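PDB 1WC2: endoglucanase from Mytilus edulis, which hydrolyses internal beta-1,4-glucosidic linkages of cellulose and related beta-glucans, is active on soluble carboxymethylcellulose, and also shows expansin activity. Local coordinates for residues A50-S53 and Q54-D58. Numbering follows the deposited sequence. Where two conformers were deposited one is given.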
# COMPACT_ATOMS: atom_id res chain seq x y z
N ALA A 50 4.21 -1.97 1.04
CA ALA A 50 3.47 -0.71 1.05
C ALA A 50 3.39 -0.08 2.42
O ALA A 50 3.45 -0.76 3.45
CB ALA A 50 2.06 -0.95 0.53
N ALA A 51 3.21 1.23 2.42
CA ALA A 51 2.82 1.99 3.60
C ALA A 51 1.33 2.31 3.47
O ALA A 51 0.91 2.91 2.47
CB ALA A 51 3.64 3.27 3.71
N ALA A 52 0.52 1.91 4.45
CA ALA A 52 -0.93 2.15 4.41
C ALA A 52 -1.30 3.46 5.10
O ALA A 52 -0.77 3.79 6.16
CB ALA A 52 -1.67 1.00 5.08
N SER A 53 -2.26 4.17 4.51
CA SER A 53 -2.81 5.37 5.11
C SER A 53 -3.24 5.08 6.57
O SER A 53 -3.72 3.97 6.89
CB SER A 53 -3.97 5.90 4.24
OG SER A 53 -4.92 4.89 3.91
N GLN A 54 -3.07 6.09 7.43
CA GLN A 54 -3.15 5.91 8.89
C GLN A 54 -4.35 5.11 9.38
O GLN A 54 -4.18 4.16 10.15
CB GLN A 54 -3.12 7.27 9.59
CG GLN A 54 -3.39 7.21 11.12
CD GLN A 54 -2.26 6.55 11.93
OE1 GLN A 54 -1.21 7.18 12.15
NE2 GLN A 54 -2.46 5.31 12.37
N MET A 55 -5.56 5.50 9.03
CA MET A 55 -6.72 4.84 9.64
C MET A 55 -6.87 3.38 9.20
O MET A 55 -7.41 2.56 9.95
CB MET A 55 -8.00 5.61 9.35
CG MET A 55 -8.23 6.79 10.26
SD MET A 55 -8.57 6.23 11.95
CE MET A 55 -9.86 5.40 11.86
N TYR A 56 -6.36 3.03 8.01
CA TYR A 56 -6.28 1.62 7.62
C TYR A 56 -5.13 0.88 8.32
O TYR A 56 -5.30 -0.27 8.77
CB TYR A 56 -6.18 1.44 6.09
CG TYR A 56 -6.49 -0.01 5.73
CD1 TYR A 56 -7.81 -0.46 5.66
CD2 TYR A 56 -5.47 -0.96 5.55
CE1 TYR A 56 -8.11 -1.79 5.42
CE2 TYR A 56 -5.78 -2.31 5.30
CZ TYR A 56 -7.11 -2.71 5.24
OH TYR A 56 -7.45 -4.03 5.01
N PHE A 57 -3.98 1.51 8.44
CA PHE A 57 -2.87 0.94 9.21
C PHE A 57 -3.34 0.51 10.61
O PHE A 57 -3.06 -0.60 11.08
CB PHE A 57 -1.73 1.97 9.28
CG PHE A 57 -0.52 1.50 10.06
CD1 PHE A 57 0.45 0.70 9.46
CD2 PHE A 57 -0.36 1.84 11.39
CE1 PHE A 57 1.56 0.28 10.19
CE2 PHE A 57 0.74 1.41 12.12
CZ PHE A 57 1.70 0.63 11.53
N ASP A 58 -4.05 1.42 11.26
CA ASP A 58 -4.59 1.19 12.60
C ASP A 58 -5.68 2.22 12.90
O ASP A 58 -5.41 3.43 12.97
CB ASP A 58 -3.52 1.30 13.68
CG ASP A 58 -3.99 0.73 14.98
OD1 ASP A 58 -4.47 1.52 15.84
OD2 ASP A 58 -3.95 -0.51 15.16
O HOH W 1 -6.59 5.30 6.00
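Ser53 and Phe57 close the first turn of the short helix 54-57, which follows strand 49-53 of the double-psi beta-barrel directly and illustrates how a barrel strand can run into a helix with no linker. Ser53 holds the N-cap position, yet its hydroxyl makes no capping bond. The side chain of Gln54 leaves the strand after CB; bent at chi2 (70°), the chain delivers NE2 to the carbonyl of Lys62. Tyr56 N is shared: it donates a weak bond to Ser53 O (3.0 Å, 121° at the hydrogen) and a second bond to a water. That water is also hydrogen-bonded to Ser53 OG at 2.7 Å and so bridges the serine hydroxyl to the helix, while OG also bonds the amide of His130, on the strand that carries Asp132, probably the proton donor. The Tyr56 ring, stacked on His68, takes Ala52 CB at its edge, near the ring plane, 4.3 Å from CD2; Tyr56 OH is hydrogen-bonded to Gln71. Phe57, with CG anti to the backbone N (chi1 179°), places its side chain against Leu102 and Cys69, while Phe57 CB packs against Ala52 CB at 4.3 Å. Asp58 leaves the helical conformation, though its amide still bonds Gln54 O. The stronger of the two bonds to Ser53 O is nearly straight: Phe57 N donates to it at 2.9 Å, with 171° at the hydrogen.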